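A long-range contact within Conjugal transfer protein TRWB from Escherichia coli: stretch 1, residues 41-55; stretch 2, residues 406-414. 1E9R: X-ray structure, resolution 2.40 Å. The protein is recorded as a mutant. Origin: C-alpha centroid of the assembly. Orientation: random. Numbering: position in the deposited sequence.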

ATOM      1  N   THR B  41     -42.545  -1.228  10.000  1.00 34.64           N
ATOM      2  CA  THR B  41     -41.962  -2.547  10.196  1.00 33.24           C
ATOM      3  C   THR B  41     -40.802  -2.882   9.291  1.00 33.72           C
ATOM      4  O   THR B  41     -40.708  -2.398   8.158  1.00 33.64           O
ATOM      5  N   VAL B  42     -39.930  -3.740   9.814  1.00 32.35           N
ATOM      6  CA  VAL B  42     -38.756  -4.221   9.109  1.00 33.03           C
ATOM      7  C   VAL B  42     -38.936  -5.724   9.028  1.00 34.68           C
ATOM      8  O   VAL B  42     -38.841  -6.418  10.037  1.00 36.34           O
ATOM      9  N   ALA B  43     -39.220  -6.226   7.834  1.00 36.02           N
ATOM     10  CA  ALA B  43     -39.422  -7.664   7.646  1.00 38.91           C
ATOM     11  C   ALA B  43     -40.488  -8.208   8.602  1.00 40.63           C
ATOM     12  O   ALA B  43     -40.385  -9.334   9.091  1.00 43.03           O
ATOM     13  N   GLY B  44     -41.509  -7.401   8.873  1.00 40.45           N
ATOM     14  CA  GLY B  44     -42.570  -7.831   9.759  1.00 40.71           C
ATOM     15  C   GLY B  44     -42.303  -7.516  11.216  1.00 43.49           C
ATOM     16  O   GLY B  44     -43.169  -7.723  12.072  1.00 43.51           O
ATOM     17  N   VAL B  45     -41.108  -7.016  11.512  1.00 43.78           N
ATOM     18  CA  VAL B  45     -40.769  -6.685  12.891  1.00 41.37           C
ATOM     19  C   VAL B  45     -40.913  -5.193  13.117  1.00 42.17           C
ATOM     20  O   VAL B  45     -40.342  -4.395  12.379  1.00 43.69           O
ATOM     21  N   PRO B  46     -41.693  -4.795  14.137  1.00 41.09           N
ATOM     22  CA  PRO B  46     -41.874  -3.367  14.414  1.00 40.15           C
ATOM     23  C   PRO B  46     -40.555  -2.724  14.822  1.00 40.54           C
ATOM     24  O   PRO B  46     -39.815  -3.240  15.662  1.00 38.78           O
ATOM     25  N   MET B  47     -40.269  -1.587  14.207  1.00 40.06           N
ATOM     26  CA  MET B  47     -39.042  -0.878  14.465  1.00 39.77           C
ATOM     27  C   MET B  47     -39.142   0.036  15.680  1.00 39.18           C
ATOM     28  O   MET B  47     -40.058   0.846  15.788  1.00 40.47           O
ATOM     29  N   PRO B  48     -38.208  -0.110  16.631  1.00 38.10           N
ATOM     30  CA  PRO B  48     -38.224   0.735  17.821  1.00 37.63           C
ATOM     31  C   PRO B  48     -38.244   2.173  17.351  1.00 39.57           C
ATOM     32  O   PRO B  48     -37.419   2.578  16.534  1.00 40.54           O
ATOM     33  N   ARG B  49     -39.199   2.938  17.852  1.00 41.12           N
ATOM     34  CA  ARG B  49     -39.337   4.337  17.479  1.00 42.30           C
ATOM     35  C   ARG B  49     -38.042   5.126  17.619  1.00 41.29           C
ATOM     36  O   ARG B  49     -37.715   5.939  16.760  1.00 40.15           O
ATOM     37  N   ASP B  50     -37.315   4.887  18.706  1.00 40.15           N
ATOM     38  CA  ASP B  50     -36.068   5.594  18.973  1.00 40.63           C
ATOM     39  C   ASP B  50     -34.955   5.191  18.007  1.00 39.04           C
ATOM     40  O   ASP B  50     -33.910   5.842  17.941  1.00 37.61           O
ATOM     41  N   ALA B  51     -35.189   4.119  17.258  1.00 35.50           N
ATOM     42  CA  ALA B  51     -34.214   3.628  16.305  1.00 35.31           C
ATOM     43  C   ALA B  51     -34.387   4.312  14.953  1.00 36.10           C
ATOM     44  O   ALA B  51     -33.430   4.455  14.189  1.00 36.41           O
ATOM     45  N   GLU B  52     -35.610   4.744  14.664  1.00 35.08           N
ATOM     46  CA  GLU B  52     -35.909   5.393  13.395  1.00 35.45           C
ATOM     47  C   GLU B  52     -34.936   6.483  12.947  1.00 34.95           C
ATOM     48  O   GLU B  52     -34.414   6.430  11.836  1.00 32.57           O
ATOM     49  N   PRO B  53     -34.690   7.493  13.796  1.00 33.81           N
ATOM     50  CA  PRO B  53     -33.770   8.563  13.412  1.00 33.88           C
ATOM     51  C   PRO B  53     -32.283   8.220  13.550  1.00 34.07           C
ATOM     52  O   PRO B  53     -31.427   9.090  13.372  1.00 34.26           O
ATOM     53  N   ARG B  54     -31.981   6.959  13.868  1.00 33.26           N
ATOM     54  CA  ARG B  54     -30.595   6.507  13.981  1.00 32.99           C
ATOM     55  C   ARG B  54     -30.230   5.679  12.739  1.00 31.56           C
ATOM     56  O   ARG B  54     -29.157   5.090  12.643  1.00 32.24           O
ATOM     57  N   HIS B  55     -31.164   5.645  11.793  1.00 30.08           N
ATOM     58  CA  HIS B  55     -30.987   5.008  10.494  1.00 27.87           C
ATOM     59  C   HIS B  55     -30.836   3.500  10.395  1.00 28.00           C
ATOM     60  O   HIS B  55     -30.483   2.824  11.361  1.00 28.53           O
ATOM     61  N   TYR B 406     -31.721 -11.082   8.645  1.00 36.87           N
ATOM     62  CA  TYR B 406     -31.317 -11.037  10.032  1.00 34.85           C
ATOM     63  C   TYR B 406     -31.508  -9.582  10.430  1.00 33.41           C
ATOM     64  O   TYR B 406     -30.855  -8.702   9.888  1.00 33.18           O
ATOM     65  N   VAL B 407     -32.424  -9.333  11.358  1.00 33.03           N
ATOM     66  CA  VAL B 407     -32.706  -7.981  11.810  1.00 32.51           C
ATOM     67  C   VAL B 407     -31.997  -7.663  13.121  1.00 34.75           C
ATOM     68  O   VAL B 407     -32.221  -8.339  14.132  1.00 36.29           O
ATOM     69  N   GLY B 408     -31.148  -6.634  13.094  1.00 32.34           N
ATOM     70  CA  GLY B 408     -30.414  -6.220  14.278  1.00 31.59           C
ATOM     71  C   GLY B 408     -30.574  -4.736  14.550  1.00 31.98           C
ATOM     72  O   GLY B 408     -29.805  -3.922  14.057  1.00 31.71           O
ATOM     73  N   PHE B 409     -31.580  -4.386  15.338  1.00 32.90           N
ATOM     74  CA  PHE B 409     -31.839  -2.993  15.674  1.00 32.42           C
ATOM     75  C   PHE B 409     -30.754  -2.443  16.579  1.00 33.30           C
ATOM     76  O   PHE B 409     -30.059  -3.199  17.251  1.00 34.02           O
ATOM     77  N   ALA B 410     -30.622  -1.119  16.590  1.00 32.50           N
ATOM     78  CA  ALA B 410     -29.616  -0.437  17.395  1.00 32.71           C
ATOM     79  C   ALA B 410     -29.804  -0.717  18.875  1.00 33.95           C
ATOM     80  O   ALA B 410     -30.890  -1.116  19.306  1.00 31.99           O
ATOM     81  N   GLY B 411     -28.742  -0.508  19.649  1.00 35.00           N
ATOM     82  CA  GLY B 411     -28.825  -0.732  21.077  1.00 37.21           C
ATOM     83  C   GLY B 411     -28.746  -2.188  21.510  1.00 38.20           C
ATOM     84  O   GLY B 411     -28.253  -3.053  20.780  1.00 38.16           O
ATOM     85  N   ASN B 412     -29.254  -2.454  22.707  1.00 38.44           N
ATOM     86  CA  ASN B 412     -29.219  -3.785  23.285  1.00 38.86           C
ATOM     87  C   ASN B 412     -30.438  -4.619  22.915  1.00 38.81           C
ATOM     88  O   ASN B 412     -31.281  -4.924  23.753  1.00 39.11           O
ATOM     89  N   ARG B 413     -30.518  -4.981  21.640  1.00 37.77           N
ATOM     90  CA  ARG B 413     -31.617  -5.789  21.126  1.00 38.13           C
ATOM     91  C   ARG B 413     -31.066  -7.074  20.551  1.00 37.02           C
ATOM     92  O   ARG B 413     -30.022  -7.072  19.904  1.00 36.94           O
ATOM     93  N   PRO B 414     -31.751  -8.194  20.783  1.00 35.99           N
ATOM     94  CA  PRO B 414     -31.219  -9.427  20.205  1.00 34.93           C
ATOM     95  C   PRO B 414     -31.503  -9.379  18.700  1.00 34.91           C
ATOM     96  O   PRO B 414     -32.263  -8.525  18.241  1.00 32.87           O
TER

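Touching residues of the two stretches are at least 356 positions apart in sequence. No hydrogen bond crosses between them. Apolar packing centred on Phe409, a smaller patch at Val407, the contact of Ala410 with Arg54, and a salt bridge at Arg413 make the contact. The two stretches bury 487 Å², both sides summed.

Thr41, chi1 p, points away and makes no contact.

Val42 points toward the second stretch with chi1 t. Its two methyls reach different neighbours. CG1 of Val42 lies 4.2 Å from CG1 of Val407, and CG2 of Val42 lies 3.7 Å from CE1 of Phe409, at the edge of the ring. Val407 is also t and points back toward stretch 1.

A type I' turn runs from Val42 to Val45, closed by backbone hydrogen bonds in both directions between these two residues. Ala43 sits in this turn, with CB of Ala43 4.3 Å from CG2 of Val407. Gly44 is out of reach. Its backbone angles would jam a CB against the carbonyl O of Ala43, so the turn itself calls for glycine here.

Val45 again points inward with chi1 t. CG1 of Val45 is 3.7 Å from CE2 of Phe409, near the plane of the ring. The two valines that end the turn therefore both meet the ring at its edge.

The CA-to-CB bond of Pro46 points away. Its contribution is the carbonyl, with O of Pro46 3.8 Å from CE2 of Phe409. Met47 points sideways, and its chain is extended, with all three chi angles t. CG of Met47 is 3.9 Å from CE1 of Phe409, and CA of Met47 is 3.8 Å from CZ of Phe409.

Pro48 points toward the second stretch and has a C-gamma exo ring. It covers a face of the Phe409 ring. CD of Pro48 stands 3.5 Å from the centroid of the Phe409 ring and only 6° off the normal, which makes a CH-pi contact. Phe409 has chi1 m and is the most covered residue of the contact, at 118 Å². Pro48 also serves Arg413, which points toward stretch 1 with chi1 m, chi2 m and chi3 t. CB of Pro48 lies 3.4 Å from NH2 of Arg413, over one face of the guanidinium.

Arg49 points away and makes no contact. Asp50, chi1 p, starts sideways, but its end comes nearer. OD2 of Asp50 forms a salt bridge with NH2 of Arg413 at 3.5 Å, meeting the guanidinium at its edge. OD1 of Asp50 pairs with NH2 of Arg54 at 2.8 Å in a second salt bridge, this one within stretch 1. The carboxylate thus pairs with two arginines, with OD2 nearer Arg413 and OD1 nearer Arg54.

Ala51 points inward but stays short of contact, while Glu52 and Pro53 are out of reach. Arg54, chi1 m, points toward stretch 2. NH2 of Arg54 lies 3.9 Å from CB of Ala410, which covers one face of the guanidinium. NE of Arg54 also makes a weak hydrogen bond to O of Asp50, 3.2 Å.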

ATOM      1  CB  THR B  41     -43.002  -3.674  10.021  1.00 34.35           C
ATOM      2  OG1 THR B  41     -43.477  -3.688   8.667  1.00 31.50           O
ATOM      3  CG2 THR B  41     -44.163  -3.478  10.978  1.00 33.80           C
ATOM      4  CB  VAL B  42     -37.460  -3.914   9.896  1.00 32.67           C
ATOM      5  CG1 VAL B  42     -36.250  -4.440   9.126  1.00 29.54           C
ATOM      6  CG2 VAL B  42     -37.341  -2.411  10.151  1.00 28.89           C
ATOM      7  CB  ALA B  43     -38.108  -8.410   7.860  1.00 39.30           C
ATOM      8  CB  VAL B  45     -39.326  -7.086  13.246  1.00 40.56           C
ATOM      9  CG1 VAL B  45     -39.098  -6.880  14.732  1.00 41.66           C
ATOM     10  CG2 VAL B  45     -39.058  -8.531  12.853  1.00 40.99           C
ATOM     11  CB  PRO B  46     -42.921  -3.352  15.528  1.00 39.50           C
ATOM     12  CG  PRO B  46     -42.695  -4.633  16.225  1.00 41.70           C
ATOM     13  CD  PRO B  46     -42.467  -5.610  15.088  1.00 42.03           C
ATOM     14  CB  MET B  47     -38.665  -0.084  13.213  1.00 40.41           C
ATOM     15  CG  MET B  47     -37.506   0.872  13.386  1.00 39.54           C
ATOM     16  SD  MET B  47     -36.840   1.366  11.791  1.00 39.93           S
ATOM     17  CE  MET B  47     -35.120   1.638  12.246  1.00 39.84           C
ATOM     18  CB  PRO B  48     -36.918   0.382  18.508  1.00 37.10           C
ATOM     19  CG  PRO B  48     -36.768  -1.059  18.179  1.00 38.71           C
ATOM     20  CD  PRO B  48     -37.151  -1.130  16.724  1.00 37.63           C
ATOM     21  CB  ARG B  49     -40.419   4.995  18.337  1.00 45.22           C
ATOM     22  CG  ARG B  49     -41.831   4.828  17.826  1.00 50.71           C
ATOM     23  CD  ARG B  49     -42.178   5.993  16.951  1.00 56.05           C
ATOM     24  NE  ARG B  49     -43.616   6.110  16.796  1.00 61.78           N
ATOM     25  CZ  ARG B  49     -44.217   7.188  16.310  1.00 62.54           C
ATOM     26  NH1 ARG B  49     -43.483   8.232  15.944  1.00 62.37           N
ATOM     27  NH2 ARG B  49     -45.542   7.217  16.188  1.00 63.43           N
ATOM     28  CB  ASP B  50     -35.618   5.343  20.423  1.00 43.85           C
ATOM     29  CG  ASP B  50     -35.302   3.868  20.703  1.00 48.52           C
ATOM     30  OD1 ASP B  50     -34.376   3.308  20.072  1.00 50.94           O
ATOM     31  OD2 ASP B  50     -35.979   3.257  21.563  1.00 55.31           O
ATOM     32  CB  ALA B  51     -34.361   2.133  16.156  1.00 33.14           C
ATOM     33  CB  GLU B  52     -37.323   5.961  13.430  1.00 35.41           C
ATOM     34  CG  GLU B  52     -38.386   4.915  13.331  1.00 36.07           C
ATOM     35  CD  GLU B  52     -39.754   5.510  13.468  1.00 35.59           C
ATOM     36  OE1 GLU B  52     -39.903   6.715  13.182  1.00 36.27           O
ATOM     37  OE2 GLU B  52     -40.675   4.772  13.858  1.00 38.55           O
ATOM     38  CB  PRO B  53     -34.207   9.718  14.301  1.00 33.54           C
ATOM     39  CG  PRO B  53     -34.614   9.022  15.543  1.00 33.14           C
ATOM     40  CD  PRO B  53     -35.390   7.833  15.047  1.00 32.68           C
ATOM     41  CB  ARG B  54     -30.369   5.725  15.287  1.00 34.43           C
ATOM     42  CG  ARG B  54     -30.263   6.646  16.513  1.00 39.95           C
ATOM     43  CD  ARG B  54     -29.841   5.915  17.811  1.00 47.62           C
ATOM     44  NE  ARG B  54     -30.817   4.918  18.280  1.00 51.44           N
ATOM     45  CZ  ARG B  54     -30.673   4.171  19.379  1.00 54.83           C
ATOM     46  NH1 ARG B  54     -29.589   4.298  20.136  1.00 54.35           N
ATOM     47  NH2 ARG B  54     -31.613   3.293  19.726  1.00 53.85           N
ATOM     48  CB  HIS B  55     -29.831   5.715   9.782  1.00 27.24           C
ATOM     49  CG  HIS B  55     -29.825   7.194  10.014  1.00 24.56           C
ATOM     50  ND1 HIS B  55     -30.904   7.994   9.706  1.00 25.11           N
ATOM     51  CD2 HIS B  55     -28.926   7.995  10.633  1.00 24.10           C
ATOM     52  CE1 HIS B  55     -30.672   9.224  10.134  1.00 25.72           C
ATOM     53  NE2 HIS B  55     -29.479   9.251  10.700  1.00 23.67           N
ATOM     54  CB  TYR B 406     -29.859 -11.438  10.190  1.00 35.77           C
ATOM     55  CG  TYR B 406     -29.648 -12.928  10.184  1.00 37.53           C
ATOM     56  CD1 TYR B 406     -29.973 -13.695  11.302  1.00 38.89           C
ATOM     57  CD2 TYR B 406     -29.129 -13.581   9.067  1.00 37.57           C
ATOM     58  CE1 TYR B 406     -29.788 -15.074  11.312  1.00 38.70           C
ATOM     59  CE2 TYR B 406     -28.939 -14.968   9.069  1.00 37.24           C
ATOM     60  CZ  TYR B 406     -29.272 -15.702  10.197  1.00 38.88           C
ATOM     61  OH  TYR B 406     -29.098 -17.063  10.218  1.00 42.02           O
ATOM     62  CB  VAL B 407     -34.229  -7.771  11.995  1.00 33.31           C
ATOM     63  CG1 VAL B 407     -34.522  -6.329  12.398  1.00 31.10           C
ATOM     64  CG2 VAL B 407     -34.951  -8.127  10.702  1.00 32.72           C
ATOM     65  CB  PHE B 409     -33.201  -2.861  16.350  1.00 30.88           C
ATOM     66  CG  PHE B 409     -34.359  -3.124  15.427  1.00 33.48           C
ATOM     67  CD1 PHE B 409     -34.569  -2.322  14.305  1.00 34.54           C
ATOM     68  CD2 PHE B 409     -35.244  -4.166  15.672  1.00 33.48           C
ATOM     69  CE1 PHE B 409     -35.654  -2.558  13.437  1.00 34.85           C
ATOM     70  CE2 PHE B 409     -36.331  -4.412  14.812  1.00 34.98           C
ATOM     71  CZ  PHE B 409     -36.534  -3.606  13.696  1.00 34.40           C
ATOM     72  CB  ALA B 410     -29.683   1.061  17.139  1.00 31.98           C
ATOM     73  CB  ASN B 412     -29.083  -3.650  24.800  1.00 37.87           C
ATOM     74  CG  ASN B 412     -28.821  -4.962  25.473  1.00 41.40           C
ATOM     75  OD1 ASN B 412     -28.058  -5.784  24.973  1.00 41.35           O
ATOM     76  ND2 ASN B 412     -29.439  -5.167  26.630  1.00 42.14           N
ATOM     77  CB  ARG B 413     -32.336  -5.080  19.982  1.00 38.34           C
ATOM     78  CG  ARG B 413     -32.600  -3.626  20.195  1.00 41.91           C
ATOM     79  CD  ARG B 413     -33.839  -3.405  20.997  1.00 42.35           C
ATOM     80  NE  ARG B 413     -34.160  -1.988  21.037  1.00 48.17           N
ATOM     81  CZ  ARG B 413     -35.258  -1.490  21.594  1.00 50.05           C
ATOM     82  NH1 ARG B 413     -36.145  -2.306  22.167  1.00 49.08           N
ATOM     83  NH2 ARG B 413     -35.468  -0.173  21.571  1.00 49.93           N
ATOM     84  CB  PRO B 414     -32.015 -10.512  20.922  1.00 35.61           C
ATOM     85  CG  PRO B 414     -33.321  -9.839  21.200  1.00 36.62           C
ATOM     86  CD  PRO B 414     -32.892  -8.470  21.669  1.00 35.72           C
TER